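Local coordinates for glycosyl hydrolases family 2, sugar binding domain protein (Bacteroides uniformis str. 3978 T3 ii, PDB 6D1P) that probably hydrolyses O-glycosidic bonds of glucuronides as a family 2 beta-glucuronidase, at residues F508-G514 with L570-W576; L422-E428 with R461-R467; A791-S796 with A807-S812. All blocks are in the same frame, centred on the assembly; numbering follows the deposited sequence.

How the contacts relate
Contacts 1 and 2 are two strand pairings of one TIM barrel, centres about 13 Å apart. They touch directly: Arg466 NE lies 2.9 Å from Ala511 O, a probable hydrogen bond, Arg466 NH1 makes a long, weak ion pair with Glu512 OE2 (3.5 Å), and Leu509 CD2 lies 3.4 Å from Leu422 CD1. Each delivers a glutamate to the pocket. Glu428 OE2 and Glu512 OE1 are 4.7 Å apart and hydrogen-bond glycerol, probably from the crystallisation liquor, a spacing consistent with the carboxylate pair of retaining family 2 enzymes. Contact 3, a C-terminal hairpin, is centred about 47 Å from contact 1 and about 52 Å from contact 2; it meets the second subunit.

Contact 1 (F508-G514 with L570-W576); sequences FLHAEWG and LTGSLFW
Strands 510-511 and 572-574, neighbours in a TIM barrel, pair in parallel, the segments' end-to-end directions differing by 39°. His510 pairs with Ser573 (CA-CA 4.5 Å) and Ala511 with Leu574 (5.0 Å). Phe508 O accepts Thr571 OG1 at 2.6 Å, while the Phe508 ring (chi1 t) offers its edge atom CE1 to Leu570 CD1 at 3.8 Å. His510 N donates to Gly572 O (3.2 Å) and His510 O accepts Leu574 N (2.9 Å); its side chain (t) turns outward with Ser573, and His510 ND1 bonds Glu498 of helix 494-503. Ala511 CB meets Leu574 CD1 at 4.0 Å on the opposite face. Glu512 takes a positive phi (89°) while its N reaches Leu574 O at 2.8 Å. Its m, t side chain projects into the pocket at the C-terminal strand ends, characteristic of family 2 barrels, where OE2 pairs with Arg362 and OE1 hydrogen-bonds a glycerol, probably from the crystallisation liquor. Trp513 (p) makes a weak NE1 bond to Ser573 OG (3.0 Å), which also bonds Gln564, and Trp513 O receives Trp576 N at 2.8 Å. Phe575 CA sits 3.8 Å from the Trp513 five-membered-ring centroid, a CH-pi contact 17° off its normal.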
loop_
_atom_site.group_PDB
_atom_site.type_symbol
_atom_site.label_atom_id
_atom_site.label_comp_id
_atom_site.label_asym_id
_atom_site.label_seq_id
_atom_site.Cartn_x
_atom_site.Cartn_y
_atom_site.Cartn_z
ATOM N N PHE A 508 -38.158 -6.757 24.358
ATOM C CA PHE A 508 -36.745 -6.801 24.689
ATOM C C PHE A 508 -36.084 -8.002 24.028
ATOM O O PHE A 508 -36.677 -9.083 23.938
ATOM C CB PHE A 508 -36.560 -6.867 26.201
ATOM C CG PHE A 508 -35.137 -7.098 26.652
ATOM C CD1 PHE A 508 -34.629 -8.381 26.766
ATOM C CD2 PHE A 508 -34.330 -6.029 27.016
ATOM C CE1 PHE A 508 -33.336 -8.600 27.210
ATOM C CE2 PHE A 508 -33.042 -6.236 27.467
ATOM C CZ PHE A 508 -32.539 -7.531 27.560
ATOM N N LEU A 509 -34.841 -7.813 23.594
ATOM C CA LEU A 509 -34.045 -8.890 23.034
ATOM C C LEU A 509 -32.598 -8.549 23.328
ATOM O O LEU A 509 -32.164 -7.435 23.023
ATOM C CB LEU A 509 -34.299 -9.014 21.530
ATOM C CG LEU A 509 -33.583 -10.112 20.753
ATOM C CD1 LEU A 509 -33.737 -11.463 21.454
ATOM C CD2 LEU A 509 -34.138 -10.170 19.335
ATOM N N HIS A 510 -31.863 -9.460 23.956
ATOM C CA HIS A 510 -30.500 -9.130 24.354
ATOM C C HIS A 510 -29.542 -9.467 23.208
ATOM O O HIS A 510 -29.147 -10.617 23.025
ATOM C CB HIS A 510 -30.109 -9.833 25.644
ATOM C CG HIS A 510 -28.749 -9.453 26.132
ATOM N ND1 HIS A 510 -28.319 -9.703 27.416
ATOM C CD2 HIS A 510 -27.713 -8.846 25.499
ATOM C CE1 HIS A 510 -27.080 -9.268 27.556
ATOM N NE2 HIS A 510 -26.685 -8.750 26.406
ATOM N N ALA A 511 -29.154 -8.455 22.444
ATOM C CA ALA A 511 -28.162 -8.609 21.381
ATOM C C ALA A 511 -26.806 -8.159 21.906
ATOM O O ALA A 511 -26.654 -7.001 22.318
ATOM C CB ALA A 511 -28.545 -7.804 20.139
ATOM N N GLU A 512 -25.849 -9.096 21.918
ATOM C CA GLU A 512 -24.426 -8.930 22.213
ATOM C C GLU A 512 -24.160 -9.099 23.700
ATOM O O GLU A 512 -24.706 -8.361 24.522
ATOM C CB GLU A 512 -23.869 -7.577 21.719
ATOM C CG GLU A 512 -23.984 -7.378 20.223
ATOM C CD GLU A 512 -23.129 -6.204 19.694
ATOM O OE1 GLU A 512 -22.116 -5.850 20.338
ATOM O OE2 GLU A 512 -23.496 -5.623 18.644
ATOM N N TRP A 513 -23.324 -10.084 24.032
ATOM C CA TRP A 513 -22.747 -10.318 25.348
ATOM C C TRP A 513 -21.693 -11.400 25.190
ATOM O O TRP A 513 -21.678 -12.130 24.197
ATOM C CB TRP A 513 -23.793 -10.756 26.380
ATOM C CG TRP A 513 -24.473 -12.036 26.035
ATOM C CD1 TRP A 513 -25.572 -12.191 25.241
ATOM C CD2 TRP A 513 -24.111 -13.349 26.480
ATOM N NE1 TRP A 513 -25.916 -13.522 25.157
ATOM C CE2 TRP A 513 -25.042 -14.250 25.923
ATOM C CE3 TRP A 513 -23.100 -13.848 27.310
ATOM C CZ2 TRP A 513 -24.991 -15.617 26.172
ATOM C CZ3 TRP A 513 -23.046 -15.205 27.544
ATOM C CH2 TRP A 513 -23.982 -16.075 26.978
ATOM N N GLY A 514 -20.837 -11.516 26.196
ATOM C CA GLY A 514 -19.750 -12.475 26.175
ATOM C C GLY A 514 -18.449 -11.809 26.573
ATOM O O GLY A 514 -18.413 -11.078 27.572
ATOM N N LEU A 570 -37.767 -13.996 29.064
ATOM C CA LEU A 570 -36.697 -13.635 28.128
ATOM C C LEU A 570 -37.003 -14.169 26.735
ATOM O O LEU A 570 -37.092 -15.377 26.535
ATOM C CB LEU A 570 -35.351 -14.175 28.623
ATOM C CG LEU A 570 -34.068 -13.874 27.814
ATOM C CD1 LEU A 570 -33.846 -12.372 27.694
ATOM C CD2 LEU A 570 -32.856 -14.537 28.454
ATOM N N THR A 571 -37.168 -13.278 25.763
ATOM C CA THR A 571 -37.212 -13.746 24.385
ATOM C C THR A 571 -35.960 -14.562 24.051
ATOM O O THR A 571 -36.052 -15.675 23.518
ATOM C CB THR A 571 -37.369 -12.564 23.428
ATOM O OG1 THR A 571 -36.296 -11.637 23.619
ATOM C CG2 THR A 571 -38.686 -11.862 23.687
ATOM N N GLY A 572 -34.787 -14.043 24.396
ATOM C CA GLY A 572 -33.549 -14.742 24.118
ATOM C C GLY A 572 -32.381 -13.778 24.005
ATOM O O GLY A 572 -32.488 -12.593 24.332
ATOM N N SER A 573 -31.258 -14.315 23.531
ATOM C CA SER A 573 -30.088 -13.472 23.346
ATOM C C SER A 573 -29.251 -13.979 22.180
ATOM O O SER A 573 -29.454 -15.088 21.671
ATOM C CB SER A 573 -29.237 -13.425 24.601
ATOM O OG SER A 573 -28.627 -14.683 24.785
ATOM N N LEU A 574 -28.294 -13.136 21.762
ATOM C CA LEU A 574 -27.247 -13.505 20.812
ATOM C C LEU A 574 -25.919 -13.101 21.424
ATOM O O LEU A 574 -25.651 -11.905 21.588
ATOM C CB LEU A 574 -27.440 -12.815 19.463
ATOM C CG LEU A 574 -28.866 -12.878 18.914
ATOM C CD1 LEU A 574 -29.602 -11.539 19.131
ATOM C CD2 LEU A 574 -28.869 -13.271 17.456
ATOM N N PHE A 575 -25.082 -14.074 21.771
ATOM C CA PHE A 575 -23.768 -13.683 22.250
ATOM C C PHE A 575 -22.930 -13.191 21.077
ATOM O O PHE A 575 -23.187 -13.526 19.918
ATOM C CB PHE A 575 -23.079 -14.820 23.016
ATOM C CG PHE A 575 -22.545 -15.941 22.156
ATOM C CD1 PHE A 575 -23.327 -17.067 21.892
ATOM C CD2 PHE A 575 -21.226 -15.916 21.686
ATOM C CE1 PHE A 575 -22.820 -18.132 21.133
ATOM C CE2 PHE A 575 -20.710 -16.958 20.913
ATOM C CZ PHE A 575 -21.500 -18.072 20.643
ATOM N N TRP A 576 -21.976 -12.316 21.380
ATOM C CA TRP A 576 -21.040 -11.775 20.396
ATOM C C TRP A 576 -19.675 -12.323 20.772
ATOM O O TRP A 576 -19.105 -11.924 21.793
ATOM C CB TRP A 576 -21.052 -10.246 20.391
ATOM C CG TRP A 576 -20.128 -9.620 19.360
ATOM C CD1 TRP A 576 -18.775 -9.485 19.444
ATOM C CD2 TRP A 576 -20.512 -9.065 18.098
ATOM N NE1 TRP A 576 -18.288 -8.899 18.303
ATOM C CE2 TRP A 576 -19.330 -8.627 17.460
ATOM C CE3 TRP A 576 -21.742 -8.892 17.447
ATOM C CZ2 TRP A 576 -19.339 -8.003 16.202
ATOM C CZ3 TRP A 576 -21.756 -8.292 16.194
ATOM C CH2 TRP A 576 -20.555 -7.854 15.580
HETATM O O HOH W 1 -37.556 -10.778 26.747
#

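Contact 2 (L422-E428 with R461-R467); sequences LWGLGNE and RSTAIRR
Barrel strands 422-426 and 462-466 run parallel in a beta-alpha-beta unit, axes 4.4 Å apart at closest approach, crossing at -41°. Leu422, Trp423 and Gly424 pair with Ser462, Thr463 and Ala464; a beta bulge (Leu425 phi/psi -100/-15°) then shifts the register by one, so Asn427 pairs with Arg466. The ladder runs Trp423 N to Ser462 O (3.0 Å), Ala464 N to Trp423 O (2.9 Å), Leu425 N to Ala464 O (2.8 Å), weakly Arg466 N to Gly426 O (3.4 Å), and Glu428 N to Arg466 O (2.9 Å). Past a corner at Asn427, Glu428 reaches the pocket, where Glu428 OE2 and Asn427 ND2 bond glycerol, consistent with the family 2 Asn-Glu pair, whose glutamate is the acid/base. Arg466 NH1 forms a salt bridge to Glu428 OE2 (2.6 Å); Arg466 NE bonds Ala511 O, and Arg391 takes Glu428 OE1. Arg467 NH2 pairs with Asp430, while Arg467 NH1 stands 3.8 Å from Glu428 OE2, a long, charge-only pair. Thr463 OG1 bonds His451; Arg461 bonds Arg415 O and, like Trp423 NE1, Asp458. Trp423 packs on helix 397-414, Leu425 CB lies 3.6 Å from Ile465 CG2 beside helix 440-457, and Leu422 and Ala464 pack on strand 382-386.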
loop_
_atom_site.group_PDB
_atom_site.type_symbol
_atom_site.label_atom_id
_atom_site.label_comp_id
_atom_site.label_asym_id
_atom_site.label_seq_id
_atom_site.Cartn_x
_atom_site.Cartn_y
_atom_site.Cartn_z
ATOM N N LEU A 422 -36.307 -10.530 11.901
ATOM C CA LEU A 422 -36.028 -9.177 12.347
ATOM C C LEU A 422 -35.212 -8.440 11.303
ATOM O O LEU A 422 -34.158 -8.924 10.885
ATOM C CB LEU A 422 -35.293 -9.169 13.689
ATOM C CG LEU A 422 -36.142 -9.562 14.899
ATOM C CD1 LEU A 422 -35.271 -9.805 16.112
ATOM C CD2 LEU A 422 -37.221 -8.521 15.202
ATOM N N TRP A 423 -35.722 -7.284 10.871
ATOM C CA TRP A 423 -34.945 -6.304 10.127
ATOM C C TRP A 423 -34.384 -5.289 11.113
ATOM O O TRP A 423 -35.151 -4.587 11.784
ATOM C CB TRP A 423 -35.796 -5.583 9.087
ATOM C CG TRP A 423 -36.480 -6.437 8.062
ATOM C CD1 TRP A 423 -37.807 -6.419 7.744
ATOM C CD2 TRP A 423 -35.875 -7.407 7.193
ATOM N NE1 TRP A 423 -38.066 -7.320 6.739
ATOM C CE2 TRP A 423 -36.898 -7.936 6.382
ATOM C CE3 TRP A 423 -34.568 -7.873 7.020
ATOM C CZ2 TRP A 423 -36.656 -8.924 5.425
ATOM C CZ3 TRP A 423 -34.326 -8.839 6.064
ATOM C CH2 TRP A 423 -35.360 -9.353 5.274
ATOM N N GLY A 424 -33.060 -5.206 11.207
ATOM C CA GLY A 424 -32.420 -4.194 12.044
ATOM C C GLY A 424 -32.179 -2.899 11.278
ATOM O O GLY A 424 -31.819 -2.913 10.107
ATOM N N LEU A 425 -32.390 -1.770 11.960
ATOM C CA LEU A 425 -32.247 -0.465 11.311
ATOM C C LEU A 425 -30.927 0.232 11.610
ATOM O O LEU A 425 -30.574 1.174 10.898
ATOM C CB LEU A 425 -33.400 0.462 11.706
ATOM C CG LEU A 425 -34.795 -0.168 11.588
ATOM C CD1 LEU A 425 -35.850 0.761 12.189
ATOM C CD2 LEU A 425 -35.137 -0.525 10.139
ATOM N N GLY A 426 -30.190 -0.204 12.622
ATOM C CA GLY A 426 -28.903 0.407 12.897
ATOM C C GLY A 426 -28.338 -0.140 14.183
ATOM O O GLY A 426 -29.028 -0.818 14.951
ATOM N N ASN A 427 -27.064 0.171 14.409
ATOM C CA ASN A 427 -26.330 -0.335 15.559
ATOM C C ASN A 427 -25.533 0.789 16.202
ATOM O O ASN A 427 -24.786 1.497 15.519
ATOM C CB ASN A 427 -25.406 -1.485 15.144
ATOM C CG ASN A 427 -24.608 -2.017 16.291
ATOM O OD1 ASN A 427 -25.162 -2.581 17.251
ATOM N ND2 ASN A 427 -23.291 -1.848 16.215
ATOM N N GLU A 428 -25.693 0.943 17.516
ATOM C CA GLU A 428 -24.992 1.966 18.292
ATOM C C GLU A 428 -25.052 3.327 17.603
ATOM O O GLU A 428 -24.044 4.009 17.400
ATOM C CB GLU A 428 -23.551 1.520 18.566
ATOM C CG GLU A 428 -23.539 0.211 19.390
ATOM C CD GLU A 428 -22.162 -0.247 19.841
ATOM O OE1 GLU A 428 -21.130 0.307 19.372
ATOM O OE2 GLU A 428 -22.113 -1.185 20.677
ATOM N N ARG A 461 -42.818 -8.618 9.315
ATOM C CA ARG A 461 -41.662 -8.805 10.183
ATOM C C ARG A 461 -41.493 -7.608 11.103
ATOM O O ARG A 461 -42.061 -6.539 10.873
ATOM C CB ARG A 461 -40.399 -9.046 9.366
ATOM C CG ARG A 461 -40.442 -10.358 8.580
ATOM C CD ARG A 461 -39.086 -10.654 7.984
ATOM N NE ARG A 461 -39.013 -11.909 7.249
ATOM C CZ ARG A 461 -39.524 -12.093 6.037
ATOM N NH1 ARG A 461 -40.189 -11.121 5.433
ATOM N NH2 ARG A 461 -39.385 -13.267 5.439
ATOM N N SER A 462 -40.722 -7.803 12.164
ATOM C CA SER A 462 -40.485 -6.739 13.132
ATOM C C SER A 462 -39.153 -6.032 12.876
ATOM O O SER A 462 -38.178 -6.641 12.420
ATOM C CB SER A 462 -40.518 -7.281 14.565
ATOM O OG SER A 462 -41.837 -7.649 14.906
ATOM N N THR A 463 -39.135 -4.730 13.171
ATOM C CA THR A 463 -37.918 -3.939 13.160
ATOM C C THR A 463 -37.245 -4.001 14.522
ATOM O O THR A 463 -37.902 -4.125 15.561
ATOM C CB THR A 463 -38.197 -2.479 12.796
ATOM O OG1 THR A 463 -38.983 -1.872 13.819
ATOM C CG2 THR A 463 -38.919 -2.378 11.468
ATOM N N ALA A 464 -35.912 -3.933 14.501
ATOM C CA ALA A 464 -35.101 -3.872 15.707
ATOM C C ALA A 464 -33.995 -2.830 15.516
ATOM O O ALA A 464 -33.671 -2.451 14.388
ATOM C CB ALA A 464 -34.497 -5.249 16.038
ATOM N N ILE A 465 -33.429 -2.355 16.638
ATOM C CA ILE A 465 -32.109 -1.723 16.661
ATOM C C ILE A 465 -31.409 -2.141 17.944
ATOM O O ILE A 465 -32.007 -2.752 18.830
ATOM C CB ILE A 465 -32.142 -0.181 16.577
ATOM C CG1 ILE A 465 -32.892 0.400 17.784
ATOM C CG2 ILE A 465 -32.690 0.285 15.229
ATOM C CD1 ILE A 465 -32.977 1.923 17.817
ATOM N N ARG A 466 -30.128 -1.782 18.042
ATOM C CA ARG A 466 -29.307 -2.082 19.209
ATOM C C ARG A 466 -28.628 -0.815 19.717
ATOM O O ARG A 466 -27.994 -0.091 18.942
ATOM C CB ARG A 466 -28.237 -3.154 18.904
ATOM C CG ARG A 466 -27.476 -3.561 20.178
ATOM C CD ARG A 466 -26.308 -4.512 19.995
ATOM N NE ARG A 466 -25.543 -4.529 21.236
ATOM C CZ ARG A 466 -24.548 -3.691 21.499
ATOM N NH1 ARG A 466 -24.181 -2.814 20.579
ATOM N NH2 ARG A 466 -23.920 -3.730 22.666
ATOM N N ARG A 467 -28.764 -0.555 21.019
ATOM C CA ARG A 467 -28.035 0.491 21.738
ATOM C C ARG A 467 -28.252 1.869 21.106
ATOM O O ARG A 467 -27.380 2.425 20.438
ATOM C CB ARG A 467 -26.536 0.189 21.807
ATOM C CG ARG A 467 -25.882 0.792 23.023
ATOM C CD ARG A 467 -24.388 0.833 22.916
ATOM N NE ARG A 467 -23.942 2.097 22.324
ATOM C CZ ARG A 467 -22.692 2.545 22.403
ATOM N NH1 ARG A 467 -21.790 1.821 23.044
ATOM N NH2 ARG A 467 -22.347 3.721 21.868
#

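Contact 3 (A791-S796 with A807-S812); sequences APVVVS and ALISVS
Extended backbones run antiparallel here, strand 793-796 against strand 807-811, with axes 4.7 Å apart at closest approach and N-to-C directions 154° apart. Val793 with Val811 and Val795 with Ile809 are the hydrogen-bonded pairs (both CA-CA 5.5 Å); Val794 with Ser810 and Ser796 with Leu808 are the non-hydrogen-bonded ones (both 4.5 Å). Each of the former carries two bonds: Val793 N to Val811 O at 3.3 Å and Val811 N to Val793 O at 3.0 Å, then Val795 N to Ile809 O and Ile809 N to Val795 O, each at 3.0 Å. A cis peptide precedes Pro792, whose CA lies 3.0 Å from Val811 O. The arrangement is a beta hairpin, the last of the chain, and strand 807-811 is an outermost strand of a four-stranded antiparallel sheet within this subunit. Val793 (m), Val795 (t), Ile809 (t) and Val811 (t) share one face: Val795 CB touches Ile809 CG2 at 4.0 Å, Val795 CG2 touches Val811 CG2 at 4.2 Å, and Val793 CG2 approaches Val811 CB at 4.2 Å. On this side Ile809 packs against Leu721 of strand 718-723. The other face carries Val794 (t), Ser796 (p), Leu808 (m, t) and Ser810, with Val794 CG1 4.1 Å from Leu808 CB and Ser796 CB 3.5 Å from Leu808 CD2. This face meets the second subunit: Val794 packs on Leu808 of that subunit, Leu808 on its Val794, and Ser796 OG hydrogen-bonds to Thr757 O of the second subunit.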
loop_
_atom_site.group_PDB
_atom_site.type_symbol
_atom_site.label_atom_id
_atom_site.label_comp_id
_atom_site.label_asym_id
_atom_site.label_seq_id
_atom_site.Cartn_x
_atom_site.Cartn_y
_atom_site.Cartn_z
ATOM N N ALA A 791 11.577 -25.111 4.048
ATOM C CA ALA A 791 12.682 -25.552 4.887
ATOM C C ALA A 791 13.795 -26.140 4.019
ATOM O O ALA A 791 13.528 -26.691 2.946
ATOM C CB ALA A 791 12.202 -26.588 5.909
ATOM N N PRO A 792 15.063 -26.038 4.464
ATOM C CA PRO A 792 15.516 -25.459 5.737
ATOM C C PRO A 792 15.511 -23.921 5.784
ATOM O O PRO A 792 15.781 -23.277 4.767
ATOM C CB PRO A 792 16.952 -25.979 5.850
ATOM C CG PRO A 792 17.410 -26.011 4.445
ATOM C CD PRO A 792 16.209 -26.515 3.663
ATOM N N VAL A 793 15.202 -23.367 6.962
ATOM C CA VAL A 793 15.282 -21.943 7.266
ATOM C C VAL A 793 15.732 -21.798 8.717
ATOM O O VAL A 793 15.914 -22.783 9.438
ATOM C CB VAL A 793 13.933 -21.216 7.060
ATOM C CG1 VAL A 793 13.484 -21.282 5.622
ATOM C CG2 VAL A 793 12.867 -21.826 7.979
ATOM N N VAL A 794 15.893 -20.562 9.156
ATOM C CA VAL A 794 16.121 -20.266 10.563
ATOM C C VAL A 794 15.020 -19.322 11.020
ATOM O O VAL A 794 14.828 -18.256 10.419
ATOM C CB VAL A 794 17.502 -19.650 10.812
ATOM C CG1 VAL A 794 17.621 -19.249 12.266
ATOM C CG2 VAL A 794 18.607 -20.643 10.441
ATOM N N VAL A 795 14.287 -19.723 12.078
ATOM C CA VAL A 795 13.242 -18.913 12.706
ATOM C C VAL A 795 13.806 -18.197 13.932
ATOM O O VAL A 795 14.567 -18.778 14.721
ATOM C CB VAL A 795 12.034 -19.787 13.090
ATOM C CG1 VAL A 795 11.008 -18.983 13.907
ATOM C CG2 VAL A 795 11.398 -20.382 11.832
ATOM N N SER A 796 13.431 -16.930 14.100
ATOM C CA SER A 796 13.798 -16.152 15.273
ATOM C C SER A 796 12.565 -15.813 16.112
ATOM O O SER A 796 11.467 -15.616 15.582
ATOM C CB SER A 796 14.510 -14.855 14.861
ATOM O OG SER A 796 13.635 -13.993 14.157
ATOM N N ALA A 807 15.900 -15.502 20.321
ATOM C CA ALA A 807 16.168 -16.922 20.180
ATOM C C ALA A 807 16.106 -17.328 18.708
ATOM O O ALA A 807 15.365 -16.732 17.921
ATOM C CB ALA A 807 15.157 -17.747 20.997
ATOM N N LEU A 808 16.856 -18.387 18.357
ATOM C CA LEU A 808 16.907 -18.927 17.000
ATOM C C LEU A 808 16.772 -20.440 17.015
ATOM O O LEU A 808 17.266 -21.111 17.918
ATOM C CB LEU A 808 18.230 -18.601 16.287
ATOM C CG LEU A 808 18.644 -17.140 16.184
ATOM C CD1 LEU A 808 20.027 -17.090 15.611
ATOM C CD2 LEU A 808 17.643 -16.381 15.318
ATOM N N ILE A 809 16.165 -20.976 15.961
ATOM C CA ILE A 809 16.118 -22.414 15.753
ATOM C C ILE A 809 16.203 -22.693 14.259
ATOM O O ILE A 809 15.570 -22.012 13.448
ATOM C CB ILE A 809 14.844 -23.017 16.369
ATOM C CG1 ILE A 809 14.807 -24.538 16.205
ATOM C CG2 ILE A 809 13.601 -22.383 15.768
ATOM C CD1 ILE A 809 13.658 -25.184 17.037
ATOM N N SER A 810 16.995 -23.697 13.899
ATOM C CA SER A 810 17.084 -24.158 12.525
ATOM C C SER A 810 16.014 -25.207 12.295
ATOM O O SER A 810 15.816 -26.098 13.122
ATOM C CB SER A 810 18.472 -24.739 12.234
ATOM O OG SER A 810 19.469 -23.886 12.775
ATOM N N VAL A 811 15.322 -25.096 11.171
ATOM C CA VAL A 811 14.177 -25.940 10.867
ATOM C C VAL A 811 14.520 -26.745 9.621
ATOM O O VAL A 811 14.613 -26.187 8.519
ATOM C CB VAL A 811 12.902 -25.106 10.672
ATOM C CG1 VAL A 811 11.747 -25.976 10.256
ATOM C CG2 VAL A 811 12.570 -24.371 11.950
ATOM N N SER A 812 14.706 -28.055 9.796
ATOM C CA SER A 812 15.101 -28.987 8.733
ATOM C C SER A 812 14.190 -28.970 7.504
ATOM O O SER A 812 13.165 -29.664 7.473
ATOM C CB SER A 812 15.143 -30.406 9.304
ATOM O OG SER A 812 13.977 -30.660 10.085
#